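Local coordinates for type IV pilus assembly protein PilC (Thermus thermophilus, PDB 2WHN), which probably serves as the inner-membrane platform of the type IV pilus machine, controlling pilus assembly and disassembly and working with the ATPase PilB, at residues 41-46 with 50-55. Residues are numbered along the deposited sequence; the frame is centred on the assembly and turned at random.
Sequences RQTENR and EILKQV
At the edge of the Arg46 guanidinium, near its plane, sits OE2 of Glu50, 3.2 Å from NH1 of Arg46. The two flat groups are turned almost perpendicular, 82° apart, and OE2 is the carboxylate oxygen that makes the salt bridge; its hydrogen bond is weak, bent to 121° at the hydrogen. Both side chains run alongside each other in the same direction. With CG trans to the main-chain nitrogen (chi1 -177°), Arg46 starts out extended, then bends at chi3, which carries NH1 over to Glu50. The guanidinium has a second acid to deal with, since NE forms a salt bridge with Glu7 from the N-terminal region; the positive charge is thus probably shared between two carboxylates on an exposed surface.

The same two residues are joined through the backbone in the first turn of helix 46-60, where Asn45 holds the N-cap position. Glu50 N donates to Arg46 O at 3.0 Å, a fairly straight i to i+4 bond, and CG of Glu50 also rests 3.4 Å from that Arg46 O. Residues 41-45 belong to the interhelical loop that joins helix 32-39 to helix 46-60 in the all-helical N-terminal domain of PilC, a member of the GspF family. The chain reverses at Asn45 and Arg46, which brings Leu52 of the helix back beside Thr43.

Two residues on from Glu50, Leu52 faces Thr43. The two side chains cross at about a right angle, and a single methyl, Leu52 CD1, does the touching: it lies 3.3 Å from Thr43 OG1 and 4.0 Å from Thr43 CG2. That hydroxyl is hydrogen-bonded to Leu39 O at the end of the preceding helix, while buried Leu52 also packs on Phe18 of helix 12-28.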
loop_
_atom_site.group_PDB
_atom_site.type_symbol
_atom_site.label_atom_id
_atom_site.label_comp_id
_atom_site.label_asym_id
_atom_site.label_seq_id
_atom_site.Cartn_x
_atom_site.Cartn_y
_atom_site.Cartn_z
ATOM N N ARG A 41 7.681 2.871 8.804
ATOM C CA ARG A 41 8.928 2.687 9.537
ATOM C C ARG A 41 9.533 1.313 9.276
ATOM O O ARG A 41 10.712 1.093 9.540
ATOM C CB ARG A 41 8.718 2.898 11.039
ATOM C CG ARG A 41 8.728 4.356 11.466
ATOM C CD ARG A 41 8.878 4.496 12.974
ATOM N NE ARG A 41 7.789 3.839 13.692
ATOM C CZ ARG A 41 6.550 4.312 13.764
ATOM N NH1 ARG A 41 6.237 5.450 13.160
ATOM N NH2 ARG A 41 5.621 3.646 14.438
ATOM N N GLN A 42 8.731 0.393 8.746
ATOM C CA GLN A 42 9.186 -0.980 8.543
ATOM C C GLN A 42 9.224 -1.378 7.069
ATOM O O GLN A 42 9.201 -2.563 6.736
ATOM C CB GLN A 42 8.324 -1.965 9.340
ATOM C CG GLN A 42 8.140 -1.579 10.801
ATOM C CD GLN A 42 7.634 -2.726 11.658
ATOM O OE1 GLN A 42 7.801 -3.895 11.312
ATOM N NE2 GLN A 42 7.033 -2.394 12.796
ATOM N N THR A 43 9.279 -0.385 6.188
ATOM C CA THR A 43 9.369 -0.644 4.755
ATOM C C THR A 43 10.821 -0.585 4.272
ATOM O O THR A 43 11.537 0.376 4.553
ATOM C CB THR A 43 8.513 0.353 3.962
ATOM O OG1 THR A 43 7.140 0.216 4.355
ATOM C CG2 THR A 43 8.637 0.098 2.469
ATOM N N GLU A 44 11.252 -1.623 3.558
ATOM C CA GLU A 44 12.674 -1.814 3.267
ATOM C C GLU A 44 13.155 -0.957 2.098
ATOM O O GLU A 44 14.249 -0.393 2.142
ATOM C CB GLU A 44 12.978 -3.289 2.991
ATOM C CG GLU A 44 14.384 -3.707 3.388
ATOM C CD GLU A 44 15.040 -4.624 2.370
ATOM O OE1 GLU A 44 14.313 -5.383 1.692
ATOM O OE2 GLU A 44 16.286 -4.588 2.251
ATOM N N ASN A 45 12.355 -0.900 1.039
ATOM C CA ASN A 45 12.705 -0.127 -0.148
ATOM C C ASN A 45 12.563 1.378 0.083
ATOM O O ASN A 45 11.482 1.861 0.408
ATOM C CB ASN A 45 11.841 -0.561 -1.334
ATOM C CG ASN A 45 12.181 0.186 -2.609
ATOM O OD1 ASN A 45 13.071 -0.220 -3.358
ATOM N ND2 ASN A 45 11.463 1.271 -2.871
ATOM N N ARG A 46 13.654 2.114 -0.102
ATOM C CA ARG A 46 13.690 3.539 0.232
ATOM C C ARG A 46 12.668 4.345 -0.555
ATOM O O ARG A 46 12.082 5.299 -0.036
ATOM C CB ARG A 46 15.084 4.120 -0.008
ATOM C CG ARG A 46 15.209 5.582 0.397
ATOM C CD ARG A 46 16.401 6.251 -0.268
ATOM N NE ARG A 46 16.087 6.727 -1.614
ATOM C CZ ARG A 46 15.489 7.886 -1.878
ATOM N NH1 ARG A 46 15.130 8.693 -0.889
ATOM N NH2 ARG A 46 15.248 8.237 -3.133
ATOM N N GLU A 50 9.471 6.428 0.820
ATOM C CA GLU A 50 9.149 7.804 0.477
ATOM C C GLU A 50 7.718 7.896 -0.041
ATOM O O GLU A 50 6.986 8.823 0.296
ATOM C CB GLU A 50 10.136 8.346 -0.558
ATOM C CG GLU A 50 11.523 8.624 0.004
ATOM C CD GLU A 50 11.714 10.079 0.377
ATOM O OE1 GLU A 50 10.697 10.784 0.553
ATOM O OE2 GLU A 50 12.879 10.531 0.465
ATOM N N ILE A 51 7.318 6.907 -0.833
ATOM C CA ILE A 51 5.959 6.835 -1.356
ATOM C C ILE A 51 4.951 6.765 -0.217
ATOM O O ILE A 51 3.926 7.449 -0.228
ATOM C CB ILE A 51 5.766 5.582 -2.234
ATOM C CG1 ILE A 51 6.632 5.665 -3.495
ATOM C CG2 ILE A 51 4.305 5.402 -2.590
ATOM C CD1 ILE A 51 6.112 6.631 -4.519
ATOM N N LEU A 52 5.230 5.896 0.747
ATOM C CA LEU A 52 4.277 5.616 1.812
ATOM C C LEU A 52 4.181 6.771 2.801
ATOM O O LEU A 52 3.110 7.040 3.340
ATOM C CB LEU A 52 4.636 4.318 2.531
ATOM C CG LEU A 52 4.529 3.071 1.650
ATOM C CD1 LEU A 52 5.007 1.843 2.406
ATOM C CD2 LEU A 52 3.093 2.889 1.155
ATOM N N LYS A 53 5.288 7.473 3.013
ATOM C CA LYS A 53 5.259 8.692 3.822
ATOM C C LYS A 53 4.374 9.757 3.181
ATOM O O LYS A 53 3.663 10.490 3.872
ATOM C CB LYS A 53 6.673 9.233 4.051
ATOM C CG LYS A 53 7.568 8.276 4.820
ATOM C CD LYS A 53 8.958 8.848 5.064
ATOM C CE LYS A 53 9.857 7.801 5.707
ATOM N NZ LYS A 53 11.158 8.361 6.162
ATOM N N GLN A 54 4.408 9.835 1.857
ATOM C CA GLN A 54 3.551 10.773 1.145
ATOM C C GLN A 54 2.086 10.335 1.209
ATOM O O GLN A 54 1.189 11.165 1.335
ATOM C CB GLN A 54 4.005 10.931 -0.306
ATOM C CG GLN A 54 3.105 11.832 -1.134
ATOM C CD GLN A 54 3.175 13.282 -0.697
ATOM O OE1 GLN A 54 4.239 13.900 -0.735
ATOM N NE2 GLN A 54 2.038 13.833 -0.277
ATOM N N VAL A 55 1.848 9.031 1.150
ATOM C CA VAL A 55 0.487 8.508 1.255
ATOM C C VAL A 55 -0.107 8.798 2.629
ATOM O O VAL A 55 -1.259 9.226 2.744
ATOM C CB VAL A 55 0.431 6.992 0.988
ATOM C CG1 VAL A 55 -0.962 6.446 1.312
ATOM C CG2 VAL A 55 0.801 6.696 -0.459
#